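Local coordinates for ribosome-inactivating protein (Lychnis chalcedonica, PDB 2G5X) that belongs to the ribosome-inactivating proteins, a family of plant toxins, and has the mixed alpha and beta fold of that family, at residues D179-N183 against R184-S188. Numbering follows the deposited sequence. Where two conformers were deposited one is given.
Sequences DQVIN and RGMYS
R184 and Q180 sit one helical turn apart, where helix 175-184 ends. The backbone N of R184 donates to O of Q180 at 2.9 Å. This is the first of two successive i to i-4 bonds. The R184 side chain runs beside that of Q180, and both point the same way. Its CG lies beside the backbone N (chi1 -51°), and CB packs against O of Q180 at 3.4 Å. The chain then bends at chi3, and the guanidinium lies near the Q180 amide, their planes 79° apart.

G185 is the first residue to leave helical geometry. Its N still donates to O of V181 at 2.8 Å, which closes the final turn. The donor stands tilted from the carbonyl plane.

The M186 side chain packs alongside the last turn. Its CG rests 3.4 Å from O of I182. Bends at chi2 (-63°) and chi3 carry the methyl further, and CE meets CG1 of V181 at 3.8 Å. In V181, CG1 is anti to the backbone N, and this is the branch that meets the methyl. V181 and M186 are both buried, and their meeting is apolar.

The arrangement is a helix C-terminus, with two backbone bonds closing its last turn and a methionine packed against it. It leads into the loop before helix 193-201. V181 and I182 pack on Y13 of helix 10-25, and I182 also touches S10 and S14. F190 of the loop touches V181 and R184, and a backbone hydrogen bond joins G185 to V137, at the start of helix 137-145.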
ATOM      1  N   ASP A 179       9.143  -5.918   9.629  1.00  8.19           N
ATOM      2  CA  ASP A 179       9.584  -6.244  10.980  1.00  9.68           C
ATOM      3  C   ASP A 179       9.282  -5.119  11.968  1.00  8.17           C
ATOM      4  O   ASP A 179       8.921  -5.376  13.117  1.00  9.20           O
ATOM      5  CB  ASP A 179      11.082  -6.557  10.986  0.50 12.42           C
ATOM      6  CG  ASP A 179      11.366  -8.027  10.754  0.50 14.65           C
ATOM      7  OD1 ASP A 179      12.558  -8.406  10.698  0.50 18.07           O
ATOM      8  OD2 ASP A 179      10.398  -8.799  10.618  0.50 17.43           O
ATOM      9  N   GLN A 180       9.425  -3.873  11.530  1.00  7.62           N
ATOM     10  CA  GLN A 180       9.130  -2.749  12.412  1.00  8.31           C
ATOM     11  C   GLN A 180       7.639  -2.723  12.759  1.00  7.88           C
ATOM     12  O   GLN A 180       7.265  -2.461  13.901  1.00  8.95           O
ATOM     13  CB  GLN A 180       9.547  -1.428  11.757  1.00 11.09           C
ATOM     14  CG  GLN A 180      11.056  -1.272  11.596  1.00 14.23           C
ATOM     15  CD  GLN A 180      11.783  -1.220  12.931  1.00 15.43           C
ATOM     16  OE1 GLN A 180      12.739  -1.963  13.164  1.00 18.79           O
ATOM     17  NE2 GLN A 180      11.334  -0.337  13.813  1.00 15.92           N
ATOM     18  N   VAL A 181       6.783  -3.005  11.779  1.00  6.58           N
ATOM     19  CA  VAL A 181       5.343  -3.008  12.026  1.00  6.85           C
ATOM     20  C   VAL A 181       4.956  -4.145  12.973  1.00  7.37           C
ATOM     21  O   VAL A 181       4.145  -3.963  13.883  1.00  7.63           O
ATOM     22  CB  VAL A 181       4.548  -3.140  10.704  1.00  5.97           C
ATOM     23  CG1 VAL A 181       3.050  -3.228  10.995  1.00  7.06           C
ATOM     24  CG2 VAL A 181       4.839  -1.946   9.815  1.00  7.37           C
ATOM     25  N   ILE A 182       5.542  -5.318  12.759  1.00  7.18           N
ATOM     26  CA  ILE A 182       5.250  -6.465  13.611  1.00  8.01           C
ATOM     27  C   ILE A 182       5.621  -6.196  15.069  1.00  8.93           C
ATOM     28  O   ILE A 182       4.853  -6.510  15.982  1.00 10.39           O
ATOM     29  CB  ILE A 182       6.024  -7.719  13.150  1.00  8.85           C
ATOM     30  CG1 ILE A 182       5.506  -8.186  11.793  1.00 11.19           C
ATOM     31  CG2 ILE A 182       5.892  -8.824  14.190  1.00 10.99           C
ATOM     32  CD1 ILE A 182       6.350  -9.277  11.165  1.00 12.52           C
ATOM     33  N   ASN A 183       6.793  -5.607  15.283  1.00  8.46           N
ATOM     34  CA  ASN A 183       7.273  -5.343  16.636  1.00  8.55           C
ATOM     35  C   ASN A 183       6.753  -4.088  17.327  1.00  8.78           C
ATOM     36  O   ASN A 183       6.667  -4.058  18.556  1.00  9.50           O
ATOM     37  CB  ASN A 183       8.809  -5.299  16.660  1.00  8.65           C
ATOM     38  CG  ASN A 183       9.444  -6.649  16.386  1.00  9.11           C
ATOM     39  OD1 ASN A 183       9.800  -6.970  15.249  1.00 12.80           O
ATOM     40  ND2 ASN A 183       9.588  -7.450  17.430  1.00  8.42           N
ATOM     41  N   ARG A 184       6.397  -3.069  16.552  1.00  8.30           N
ATOM     42  CA  ARG A 184       5.953  -1.803  17.129  1.00  8.50           C
ATOM     43  C   ARG A 184       4.556  -1.322  16.751  1.00  8.17           C
ATOM     44  O   ARG A 184       4.056  -0.361  17.343  1.00  7.83           O
ATOM     45  CB  ARG A 184       6.953  -0.706  16.749  1.00 11.27           C
ATOM     46  CG  ARG A 184       8.411  -1.047  17.033  1.00 14.63           C
ATOM     47  CD  ARG A 184       9.352  -0.130  16.261  1.00 19.97           C
ATOM     48  NE  ARG A 184       9.201   1.277  16.626  1.00 23.90           N
ATOM     49  CZ  ARG A 184       9.820   2.277  16.003  1.00 25.94           C
ATOM     50  NH1 ARG A 184      10.630   2.023  14.984  1.00 27.87           N
ATOM     51  NH2 ARG A 184       9.630   3.529  16.396  1.00 26.55           N
ATOM     52  N   GLY A 185       3.919  -1.969  15.779  1.00  6.97           N
ATOM     53  CA  GLY A 185       2.613  -1.495  15.353  1.00  8.20           C
ATOM     54  C   GLY A 185       1.412  -2.409  15.457  1.00  8.65           C
ATOM     55  O   GLY A 185       0.369  -2.111  14.875  1.00  9.89           O
ATOM     56  N   MET A 186       1.539  -3.509  16.190  1.00  8.10           N
ATOM     57  CA  MET A 186       0.425  -4.436  16.346  1.00  8.35           C
ATOM     58  C   MET A 186      -0.483  -4.018  17.502  1.00  9.28           C
ATOM     59  O   MET A 186      -1.708  -3.996  17.363  1.00  9.55           O
ATOM     60  CB  MET A 186       0.940  -5.862  16.582  1.00  9.19           C
ATOM     61  CG  MET A 186       1.488  -6.563  15.339  1.00  9.22           C
ATOM     62  SD  MET A 186       0.258  -6.829  14.019  1.00  8.58           S
ATOM     63  CE  MET A 186       0.726  -5.541  12.872  1.00  8.93           C
ATOM     64  N   TYR A 187       0.124  -3.676  18.637  1.00  8.64           N
ATOM     65  CA  TYR A 187      -0.633  -3.264  19.818  1.00  9.39           C
ATOM     66  C   TYR A 187      -0.444  -1.792  20.154  1.00  8.75           C
ATOM     67  O   TYR A 187      -1.087  -1.266  21.066  1.00 11.02           O
ATOM     68  CB  TYR A 187      -0.217  -4.093  21.033  1.00  8.86           C
ATOM     69  CG  TYR A 187      -0.415  -5.577  20.862  1.00  8.01           C
ATOM     70  CD1 TYR A 187       0.547  -6.358  20.231  1.00 10.11           C
ATOM     71  CD2 TYR A 187      -1.574  -6.200  21.323  1.00 12.02           C
ATOM     72  CE1 TYR A 187       0.364  -7.732  20.065  1.00 10.53           C
ATOM     73  CE2 TYR A 187      -1.767  -7.569  21.161  1.00 11.03           C
ATOM     74  CZ  TYR A 187      -0.792  -8.325  20.532  1.00 11.50           C
ATOM     75  OH  TYR A 187      -0.975  -9.680  20.374  1.00 14.32           O
ATOM     76  N   SER A 188       0.438  -1.130  19.417  1.00  9.68           N
ATOM     77  CA  SER A 188       0.720   0.276  19.669  1.00  9.20           C
ATOM     78  C   SER A 188       0.850   1.034  18.358  1.00  9.02           C
ATOM     79  O   SER A 188       0.530   0.511  17.291  1.00  8.54           O
ATOM     80  CB  SER A 188       2.029   0.406  20.450  0.50 11.14           C
ATOM     81  OG  SER A 188       2.147   1.682  21.055  0.50 12.31           O
TER